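Local coordinates for protein aspartate aminotransferase, mitochondrial (Trypanosoma brucei brucei, PDB 4W5K) that probably catalyses the pyridoxal-phosphate-dependent transfer of an amino group between L-aspartate and 2-oxoglutarate, working as a homodimer, at residues V185-H189 / D190-Q194; T217-L220 / D221-A224; I259-S263 / A264-K268. The protein carries 1 engineered substitution. All coordinates share one frame; numbering follows the deposited sequence.

Contact 1: V185-H189 / D190-Q194; sequences VDPTH and DDWRQ. With MLT (D-malate), chain D.
Thr188 and Asp191 form a capping box at the start of helix 189-201. Hydrogen bonds carry it in both directions: Asp191 N donates to Thr188 OG1 over 3.0 Å, and Thr188 N donates to Asp191 OD2, also 3.0 Å away, reaching that oxygen from above the carboxylate plane. With chi1 at 67°, Thr188 OG1 lies between its backbone N and carbonyl carbon, where it can accept from the N-H of Asp191 in the first turn. A water bridges Thr188 OG1 and Asp191 OD1, donating to the latter. Trp192 N then bonds to Thr188 O, and Arg193 N to His189 O.

The apolar part is a CH-pi contact. Pro187 lies over one face of the indole, with its CB 3.8 Å from the centroid of the five-membered ring of Trp192 and its CD 3.5 Å from Trp192 CZ2.

Ligand contacts come from the helix's other side chains. His189 ND1 is hydrogen-bonded to malate O3 at 2.6 Å, in the plane of the ring, and either partner could be the donor; to malate O1, farther off, ND1 donates. Arg193 is modelled in two conformers; in one of them NH2 reaches malate O1 and NH1 pairs with Asp190 OD1, so both bonds are tentative.

Helix 225-230 packs on Trp192 through Phe225 and Val226, while Leu155 of strand 154-155 touches Pro187 and Asp191.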
ATOM      1  N   VAL A 185      23.971  12.588  10.608  1.00 18.15           N
ATOM      2  CA  VAL A 185      25.045  13.388   9.999  1.00 19.00           C
ATOM      3  C   VAL A 185      24.620  13.922   8.626  1.00 22.88           C
ATOM      4  O   VAL A 185      24.350  13.122   7.723  1.00 19.57           O
ATOM      5  CB  VAL A 185      26.318  12.538   9.850  1.00 22.60           C
ATOM      6  CG1 VAL A 185      27.407  13.266   8.993  1.00 21.14           C
ATOM      7  CG2 VAL A 185      26.830  12.158  11.233  1.00 20.05           C
ATOM      8  N   ASP A 186      24.522  15.246   8.479  1.00 22.12           N
ATOM      9  CA  ASP A 186      24.099  15.886   7.219  1.00 21.56           C
ATOM     10  C   ASP A 186      25.209  16.778   6.655  1.00 20.01           C
ATOM     11  O   ASP A 186      25.778  17.586   7.380  1.00 19.97           O
ATOM     12  CB  ASP A 186      22.886  16.799   7.393  1.00 20.49           C
ATOM     13  CG  ASP A 186      21.597  16.061   7.645  1.00 22.64           C
ATOM     14  OD1 ASP A 186      21.583  14.830   7.445  1.00 20.80           O
ATOM     15  OD2 ASP A 186      20.615  16.752   8.029  1.00 21.96           O
ATOM     16  N   PRO A 187      25.456  16.696   5.347  1.00 20.22           N
ATOM     17  CA  PRO A 187      26.312  17.726   4.729  1.00 20.30           C
ATOM     18  C   PRO A 187      25.647  19.099   4.798  1.00 22.21           C
ATOM     19  O   PRO A 187      24.416  19.186   4.881  1.00 19.33           O
ATOM     20  CB  PRO A 187      26.451  17.250   3.272  1.00 18.89           C
ATOM     21  CG  PRO A 187      25.973  15.790   3.287  1.00 21.42           C
ATOM     22  CD  PRO A 187      24.907  15.761   4.351  1.00 21.33           C
ATOM     23  N   THR A 188      26.458  20.159   4.826  1.00 21.46           N
ATOM     24  CA  THR A 188      25.957  21.535   4.731  1.00 18.53           C
ATOM     25  C   THR A 188      25.552  21.832   3.300  1.00 20.60           C
ATOM     26  O   THR A 188      25.865  21.046   2.387  1.00 21.54           O
ATOM     27  CB  THR A 188      27.026  22.542   5.142  1.00 19.87           C
ATOM     28  OG1 THR A 188      28.087  22.504   4.170  1.00 22.21           O
ATOM     29  CG2 THR A 188      27.571  22.175   6.515  1.00 22.11           C
ATOM     30  N   HIS A 189      24.894  22.965   3.075  1.00 20.58           N
ATOM     31  CA  HIS A 189      24.598  23.336   1.695  1.00 19.88           C
ATOM     32  C   HIS A 189      25.874  23.558   0.873  1.00 22.30           C
ATOM     33  O   HIS A 189      25.884  23.193  -0.303  1.00 23.08           O
ATOM     34  CB  HIS A 189      23.688  24.564   1.625  1.00 19.52           C
ATOM     35  CG  HIS A 189      22.282  24.265   2.059  1.00 19.31           C
ATOM     36  ND1 HIS A 189      21.240  25.157   1.912  1.00 21.68           N
ATOM     37  CD2 HIS A 189      21.760  23.163   2.637  1.00 18.56           C
ATOM     38  CE1 HIS A 189      20.128  24.608   2.371  1.00 18.03           C
ATOM     39  NE2 HIS A 189      20.414  23.393   2.804  1.00 20.66           N
ATOM     40  N   ASP A 190      26.920  24.144   1.474  1.00 21.91           N
ATOM     41  CA  ASP A 190      28.246  24.217   0.835  1.00 26.32           C
ATOM     42  C   ASP A 190      28.714  22.827   0.392  1.00 24.90           C
ATOM     43  O   ASP A 190      29.225  22.658  -0.719  1.00 23.56           O
ATOM     44  CB  ASP A 190      29.325  24.800   1.778  1.00 25.29           C
ATOM     45  CG  ASP A 190      29.310  26.324   1.873  1.00 32.00           C
ATOM     46  OD1 ASP A 190      28.582  26.987   1.101  1.00 32.44           O
ATOM     47  OD2 ASP A 190      30.050  26.860   2.749  1.00 34.35           O
ATOM     48  N   ASP A 191      28.603  21.848   1.285  1.00 21.85           N
ATOM     49  CA  ASP A 191      29.070  20.493   0.971  1.00 23.21           C
ATOM     50  C   ASP A 191      28.251  19.903  -0.165  1.00 23.20           C
ATOM     51  O   ASP A 191      28.797  19.260  -1.078  1.00 24.12           O
ATOM     52  CB  ASP A 191      28.978  19.546   2.170  1.00 23.05           C
ATOM     53  CG  ASP A 191      29.780  20.010   3.392  1.00 25.18           C
ATOM     54  OD1 ASP A 191      30.782  20.762   3.264  1.00 25.40           O
ATOM     55  OD2 ASP A 191      29.396  19.558   4.494  1.00 22.22           O
ATOM     56  N   TRP A 192      26.936  20.091  -0.093  1.00 18.67           N
ATOM     57  CA  TRP A 192      26.063  19.559  -1.137  1.00 21.86           C
ATOM     58  C   TRP A 192      26.373  20.189  -2.489  1.00 25.39           C
ATOM     59  O   TRP A 192      26.270  19.528  -3.537  1.00 23.83           O
ATOM     60  CB  TRP A 192      24.601  19.787  -0.778  1.00 17.55           C
ATOM     61  CG  TRP A 192      24.025  18.815   0.201  1.00 19.19           C
ATOM     62  CD1 TRP A 192      23.458  19.125   1.411  1.00 19.50           C
ATOM     63  CD2 TRP A 192      23.892  17.389   0.049  1.00 21.19           C
ATOM     64  NE1 TRP A 192      23.003  17.986   2.025  1.00 21.49           N
ATOM     65  CE2 TRP A 192      23.249  16.908   1.216  1.00 22.89           C
ATOM     66  CE3 TRP A 192      24.250  16.475  -0.955  1.00 21.59           C
ATOM     67  CZ2 TRP A 192      22.942  15.554   1.408  1.00 23.62           C
ATOM     68  CZ3 TRP A 192      23.961  15.118  -0.760  1.00 22.20           C
ATOM     69  CH2 TRP A 192      23.298  14.677   0.412  1.00 25.07           C
ATOM     70  N   ARG A 193      26.776  21.457  -2.503  1.00 22.04           N
ATOM     71  CA  ARG A 193      27.115  22.086  -3.768  0.76 25.95           C
ATOM     72  C   ARG A 193      28.282  21.341  -4.400  1.00 28.56           C
ATOM     73  O   ARG A 193      28.294  21.105  -5.616  1.00 28.03           O
ATOM     74  CB  ARG A 193      27.433  23.577  -3.582  0.76 29.28           C
ATOM     75  CG  ARG A 193      26.163  24.426  -3.588  0.76 30.24           C
ATOM     76  CD  ARG A 193      26.445  25.914  -3.474  0.76 29.65           C
ATOM     77  NE  ARG A 193      26.693  26.312  -2.094  0.76 28.20           N
ATOM     78  CZ  ARG A 193      25.753  26.722  -1.244  0.76 32.09           C
ATOM     79  NH1 ARG A 193      26.089  27.070   0.003  0.76 31.32           N
ATOM     80  NH2 ARG A 193      24.487  26.803  -1.634  0.76 31.28           N
ATOM     81  N   GLN A 194      29.255  20.925  -3.582  1.00 24.86           N
ATOM     82  CA  GLN A 194      30.363  20.137  -4.144  1.00 26.48           C
ATOM     83  C   GLN A 194      29.898  18.766  -4.644  1.00 24.28           C
ATOM     84  O   GLN A 194      30.349  18.314  -5.718  1.00 27.99           O
ATOM     85  CB  GLN A 194      31.481  19.929  -3.128  1.00 25.38           C
ATOM     86  CG  GLN A 194      32.111  21.214  -2.645  1.00 25.20           C
ATOM     87  CD  GLN A 194      33.408  20.945  -1.919  1.00 33.87           C
ATOM     88  OE1 GLN A 194      33.492  21.074  -0.703  1.00 33.62           O
ATOM     89  NE2 GLN A 194      34.435  20.574  -2.671  1.00 39.33           N
TER
HETATM   90  C1  MLT D 501      21.585  28.030  -0.727  0.71 40.93           C
HETATM   91  O1  MLT D 501      22.465  27.305  -0.193  0.71 28.04           O
HETATM   92  O2  MLT D 501      21.799  28.601  -1.828  0.71 51.87           O
HETATM   93  C2  MLT D 501      20.245  28.204  -0.030  0.71 45.02           C
HETATM   94  O3  MLT D 501      20.312  27.390   1.102  0.71 49.61           O
HETATM   95  O   HOH W   1      30.590  23.005   4.983  1.00 25.24           O

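Contact 2: T217-L220 / D221-A224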
ATOM      1  N   THR A 217      14.637  20.456  10.215  1.00 21.09           N
ATOM      2  CA  THR A 217      15.156  21.693  10.793  1.00 21.87           C
ATOM      3  C   THR A 217      14.076  22.743  11.051  1.00 21.84           C
ATOM      4  O   THR A 217      14.367  23.837  11.570  1.00 25.32           O
ATOM      5  CB  THR A 217      16.254  22.349   9.893  1.00 24.08           C
ATOM      6  OG1 THR A 217      15.657  22.964   8.740  1.00 21.56           O
ATOM      7  CG2 THR A 217      17.352  21.360   9.499  1.00 23.51           C
ATOM      8  N   GLY A 218      12.841  22.423  10.667  1.00 22.01           N
ATOM      9  CA  GLY A 218      11.719  23.336  10.832  1.00 23.32           C
ATOM     10  C   GLY A 218      11.585  24.292   9.663  1.00 24.15           C
ATOM     11  O   GLY A 218      10.718  25.153   9.660  1.00 28.14           O
ATOM     12  N   GLN A 219      12.460  24.142   8.672  1.00 23.18           N
ATOM     13  CA  GLN A 219      12.511  25.066   7.538  1.00 21.81           C
ATOM     14  C   GLN A 219      12.291  24.273   6.254  1.00 20.56           C
ATOM     15  O   GLN A 219      13.197  23.574   5.812  1.00 20.11           O
ATOM     16  CB  GLN A 219      13.875  25.788   7.477  1.00 22.61           C
ATOM     17  CG  GLN A 219      14.415  26.281   8.846  1.00 29.58           C
ATOM     18  CD  GLN A 219      15.935  26.600   8.836  1.00 44.88           C
ATOM     19  OE1 GLN A 219      16.327  27.766   8.957  1.00 50.14           O
ATOM     20  NE2 GLN A 219      16.784  25.563   8.719  1.00 31.58           N
ATOM     21  N   LEU A 220      11.091  24.366   5.674  1.00 21.32           N
ATOM     22  CA  LEU A 220      10.755  23.550   4.503  1.00 19.68           C
ATOM     23  C   LEU A 220      11.638  23.793   3.277  1.00 22.52           C
ATOM     24  O   LEU A 220      11.996  22.836   2.601  1.00 21.26           O
ATOM     25  CB  LEU A 220       9.295  23.786   4.096  1.00 25.43           C
ATOM     26  CG  LEU A 220       8.271  23.224   5.075  1.00 23.77           C
ATOM     27  CD1 LEU A 220       6.917  23.910   4.841  1.00 24.85           C
ATOM     28  CD2 LEU A 220       8.171  21.700   4.915  1.00 24.18           C
ATOM     29  N   ASP A 221      11.965  25.059   2.988  1.00 22.50           N
ATOM     30  CA  ASP A 221      12.774  25.364   1.797  1.00 23.24           C
ATOM     31  C   ASP A 221      14.203  24.864   1.988  1.00 21.49           C
ATOM     32  O   ASP A 221      14.758  24.194   1.114  1.00 23.76           O
ATOM     33  CB  ASP A 221      12.793  26.861   1.481  1.00 26.38           C
ATOM     34  CG  ASP A 221      11.415  27.426   1.207  1.00 32.32           C
ATOM     35  OD1 ASP A 221      10.614  26.757   0.522  1.00 30.73           O
ATOM     36  OD2 ASP A 221      11.133  28.551   1.674  1.00 36.19           O
ATOM     37  N   TYR A 222      14.785  25.196   3.137  1.00 21.77           N
ATOM     38  CA  TYR A 222      16.142  24.769   3.455  1.00 23.03           C
ATOM     39  C   TYR A 222      16.249  23.239   3.360  1.00 20.29           C
ATOM     40  O   TYR A 222      17.205  22.705   2.793  1.00 19.54           O
ATOM     41  CB  TYR A 222      16.540  25.273   4.848  1.00 20.35           C
ATOM     42  CG  TYR A 222      17.934  24.873   5.301  1.00 20.15           C
ATOM     43  CD1 TYR A 222      18.166  23.628   5.886  1.00 19.92           C
ATOM     44  CD2 TYR A 222      19.006  25.760   5.182  1.00 22.08           C
ATOM     45  CE1 TYR A 222      19.446  23.260   6.312  1.00 22.52           C
ATOM     46  CE2 TYR A 222      20.282  25.404   5.613  1.00 24.56           C
ATOM     47  CZ  TYR A 222      20.492  24.160   6.180  1.00 22.33           C
ATOM     48  OH  TYR A 222      21.761  23.816   6.612  1.00 28.03           O
ATOM     49  N   ASP A 223      15.266  22.527   3.907  1.00 17.94           N
ATOM     50  CA  ASP A 223      15.369  21.080   3.957  1.00 16.41           C
ATOM     51  C   ASP A 223      15.197  20.448   2.578  1.00 17.43           C
ATOM     52  O   ASP A 223      15.571  19.297   2.390  1.00 20.06           O
ATOM     53  CB  ASP A 223      14.321  20.480   4.901  1.00 17.95           C
ATOM     54  CG  ASP A 223      14.635  20.733   6.363  1.00 19.73           C
ATOM     55  OD1 ASP A 223      15.771  21.203   6.682  1.00 17.82           O
ATOM     56  OD2 ASP A 223      13.746  20.457   7.198  1.00 21.41           O
ATOM     57  N   ALA A 224      14.608  21.180   1.635  1.00 18.66           N
ATOM     58  CA  ALA A 224      14.457  20.629   0.279  1.00 18.27           C
ATOM     59  C   ALA A 224      15.572  21.127  -0.668  1.00 19.45           C
ATOM     60  O   ALA A 224      15.460  21.035  -1.896  1.00 19.20           O
ATOM     61  CB  ALA A 224      13.067  20.967  -0.299  1.00 22.29           C
TER
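Thr217 and Asp223 grip each other by two hydrogen bonds. Thr217 N donates to the syn lone pair of Asp223 OD2, 3.1 Å away, and Thr217 OG1 donates to Asp223 OD1 at 2.7 Å, again on the syn side but 34° out of the carboxylate plane. The carboxylate therefore faces the threonine with both oxygens. Chi1 of 74° puts Thr217 OG1 beside its backbone N, from where the hydroxyl reaches the second oxygen of the carboxylate that the N-H already holds. The two side chains run past each other in opposite senses, and Thr217 CG2 comes to 3.2 Å from Asp223 OD1.

Gln219 forms the next layer. Its NE2 donates to Thr217 OG1 over 2.8 Å, almost straight and within the amide plane; the threonine hydroxyl thus gives one bond and accepts from Gln219 NE2, and weakly from Gln219 N. The same NE2 sits over one face of the Tyr222 ring, 3.7 Å from Tyr222 CG and displaced toward the rim, with amide and ring planes 31° apart. The hydroxyl bond thus fixes where the amide lies on the ring.

The backbone positions these groups: Asp223 N bonds to Gln219 O at 3.0 Å, and Ala224 N more weakly to Leu220 O. Farther out, Gly214 N makes a weak bond to Asp223 OD2, Asp221 pairs with Arg228 in a salt bridge, and Leu220 packs on helix 300-331 at Trp306 and Leu310.

Tyr222 stacks on the malate-binding His189. The weak bond from Gln219 N to Thr217 OG1 fits an ST turn, here leading into the short, weakly bonded helix 220-223 beside the malate site of this aminotransferase.

Contact 3: I259-S263 / A264-K268; sequences ISTAS and AEEAK
Thr261 and Glu266 pass one another in opposite directions where the chain leaves strand 255-260 and enters helix 264-282, a turn closed by an N-cap at Ser263. The flank of the glutamate lies along the threonine, with Glu266 CB 3.5 Å from Thr261 OG1 and 3.6 Å from Thr261 CB. From there the glutamate runs back over the turn. Its chain is extended beyond CG (chi2 -176°), which carries the carboxylate past the threonine to the backbone of Ala262. Ala262 N donates to Glu266 OE1 at 3.0 Å, approaching from above the carboxylate plane, 50° out of it, and Ala262 CB packs against the same carboxylate.

Ser263 caps the helix through its hydroxyl. With chi1 at 70°, its OG stands between the backbone N and the carbonyl carbon and accepts from Glu266 N at 3.1 Å, the capping bond. Since Glu266 sends its carboxylate to the N-H of Ala262 instead of returning to that of Ser263, the pair does not complete a capping box. One residue thus holds the turn twice, by its backbone N-H to the serine and by its carboxylate to the residue before the cap. Backbone bonding continues from Ala267 N to Ser263 O.

Neighbouring elements fix the strand side: Thr261 shares backbone bonds with Arg91, whose NH1 also reaches Thr261 O, and Ser260 is bonded to Leu237. Leu270, a little farther along the helix, touches Thr261 and Ile259. Within the turn, Thr261 OG1 also accepts a weak bond from Ser263 N at 3.4 Å, closing an ST turn just ahead of the cap.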
ATOM      1  N   ILE A 259       9.831  12.006 -10.726  1.00 18.92           N
ATOM      2  CA  ILE A 259      10.960  11.829 -11.638  1.00 18.86           C
ATOM      3  C   ILE A 259      10.994  12.958 -12.660  1.00 21.04           C
ATOM      4  O   ILE A 259      10.079  13.119 -13.462  1.00 21.49           O
ATOM      5  CB  ILE A 259      10.923  10.478 -12.419  1.00 20.08           C
ATOM      6  CG1 ILE A 259      10.721   9.279 -11.470  1.00 19.43           C
ATOM      7  CG2 ILE A 259      12.191  10.350 -13.306  1.00 19.34           C
ATOM      8  CD1 ILE A 259       9.245   8.844 -11.363  1.00 22.19           C
ATOM      9  N   SER A 260      12.070  13.729 -12.669  1.00 19.03           N
ATOM     10  CA  SER A 260      12.200  14.762 -13.693  1.00 20.84           C
ATOM     11  C   SER A 260      12.705  14.171 -14.998  1.00 24.33           C
ATOM     12  O   SER A 260      13.410  13.167 -15.009  1.00 24.62           O
ATOM     13  CB  SER A 260      13.135  15.881 -13.245  1.00 21.90           C
ATOM     14  OG  SER A 260      14.471  15.420 -13.117  1.00 22.39           O
ATOM     15  N   THR A 261      12.291  14.793 -16.095  1.00 21.40           N
ATOM     16  CA  THR A 261      12.623  14.347 -17.438  1.00 22.44           C
ATOM     17  C   THR A 261      12.875  15.543 -18.335  1.00 25.77           C
ATOM     18  O   THR A 261      12.749  16.692 -17.918  1.00 27.25           O
ATOM     19  CB  THR A 261      11.486  13.496 -18.063  1.00 28.00           C
ATOM     20  OG1 THR A 261      10.373  14.339 -18.376  1.00 27.66           O
ATOM     21  CG2 THR A 261      11.064  12.388 -17.130  1.00 26.27           C
ATOM     22  N   ALA A 262      13.224  15.289 -19.586  1.00 24.42           N
ATOM     23  CA  ALA A 262      13.508  16.390 -20.492  1.00 28.73           C
ATOM     24  C   ALA A 262      12.268  17.134 -21.003  1.00 28.96           C
ATOM     25  O   ALA A 262      12.394  18.231 -21.543  1.00 33.92           O
ATOM     26  CB  ALA A 262      14.316  15.886 -21.683  1.00 30.29           C
ATOM     27  N   SER A 263      11.079  16.569 -20.848  1.00 29.71           N
ATOM     28  CA  SER A 263       9.923  17.169 -21.515  1.00 29.49           C
ATOM     29  C   SER A 263       8.614  16.669 -20.941  1.00 31.47           C
ATOM     30  O   SER A 263       8.590  15.648 -20.256  1.00 28.62           O
ATOM     31  CB  SER A 263       9.963  16.888 -23.017  1.00 32.05           C
ATOM     32  OG  SER A 263       9.711  15.516 -23.312  1.00 31.57           O
ATOM     33  N   ALA A 264       7.522  17.380 -21.208  1.00 33.75           N
ATOM     34  CA  ALA A 264       6.238  16.905 -20.706  1.00 32.56           C
ATOM     35  C   ALA A 264       5.871  15.559 -21.354  1.00 29.66           C
ATOM     36  O   ALA A 264       5.266  14.719 -20.699  1.00 32.20           O
ATOM     37  CB  ALA A 264       5.138  17.936 -20.938  1.00 37.22           C
ATOM     38  N   GLU A 265       6.285  15.340 -22.602  1.00 30.12           N
ATOM     39  CA  GLU A 265       6.037  14.052 -23.262  1.00 35.17           C
ATOM     40  C   GLU A 265       6.783  12.901 -22.586  1.00 29.40           C
ATOM     41  O   GLU A 265       6.246  11.794 -22.458  1.00 27.60           O
ATOM     42  CB  GLU A 265       6.417  14.113 -24.747  1.00 41.58           C
ATOM     43  CG  GLU A 265       5.401  14.848 -25.603  1.00 52.63           C
ATOM     44  CD  GLU A 265       3.983  14.330 -25.386  1.00 60.22           C
ATOM     45  OE1 GLU A 265       3.756  13.107 -25.531  1.00 57.47           O
ATOM     46  OE2 GLU A 265       3.098  15.145 -25.047  1.00 66.69           O
ATOM     47  N   GLU A 266       8.034  13.141 -22.205  1.00 26.87           N
ATOM     48  CA  GLU A 266       8.771  12.118 -21.484  1.00 25.82           C
ATOM     49  C   GLU A 266       8.109  11.848 -20.131  1.00 29.36           C
ATOM     50  O   GLU A 266       7.995  10.702 -19.711  1.00 25.04           O
ATOM     51  CB  GLU A 266      10.253  12.522 -21.320  1.00 26.34           C
ATOM     52  CG  GLU A 266      11.053  12.382 -22.635  1.00 29.00           C
ATOM     53  CD  GLU A 266      12.525  12.698 -22.435  1.00 33.70           C
ATOM     54  OE1 GLU A 266      12.943  12.830 -21.264  1.00 34.08           O
ATOM     55  OE2 GLU A 266      13.269  12.829 -23.433  1.00 33.29           O
ATOM     56  N   ALA A 267       7.628  12.894 -19.468  1.00 30.14           N
ATOM     57  CA  ALA A 267       7.048  12.705 -18.147  1.00 28.43           C
ATOM     58  C   ALA A 267       5.776  11.885 -18.264  1.00 27.35           C
ATOM     59  O   ALA A 267       5.521  11.015 -17.433  1.00 23.11           O
ATOM     60  CB  ALA A 267       6.775  14.055 -17.467  1.00 27.71           C
ATOM     61  N   LYS A 268       4.990  12.154 -19.302  1.00 25.40           N
ATOM     62  CA  LYS A 268       3.738  11.417 -19.503  1.00 24.78           C
ATOM     63  C   LYS A 268       4.004   9.946 -19.743  1.00 25.66           C
ATOM     64  O   LYS A 268       3.295   9.092 -19.198  1.00 26.94           O
ATOM     65  CB  LYS A 268       2.944  11.987 -20.667  1.00 30.90           C
ATOM     66  CG  LYS A 268       2.386  13.383 -20.454  1.00 40.40           C
ATOM     67  CD  LYS A 268       1.736  13.852 -21.757  1.00 52.14           C
ATOM     68  CE  LYS A 268       1.850  15.357 -21.978  1.00 63.25           C
ATOM     69  NZ  LYS A 268       0.807  16.138 -21.250  1.00 68.61           N
TER

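In the fold
Followed from the N terminus, the three contacts come in series, none nested in or crossing another. Contact 1 turns the loop after strand 172-176 into helix 189-201. Contact 2 closes the loop after strand 205-210 on the short helix 220-223. Contact 3 passes from strand 255-260 into helix 264-282. All three strands belong to the same mixed sheet. Contacts 1 and 2 meet in space: His189 CE1 lies 3.2 Å from Tyr222 CD2, which joins two connections of the sheet beside the bound malate. Contact 3 stands apart, its nearest atoms about 13 Å from contact 2 and about 16 Å from contact 1.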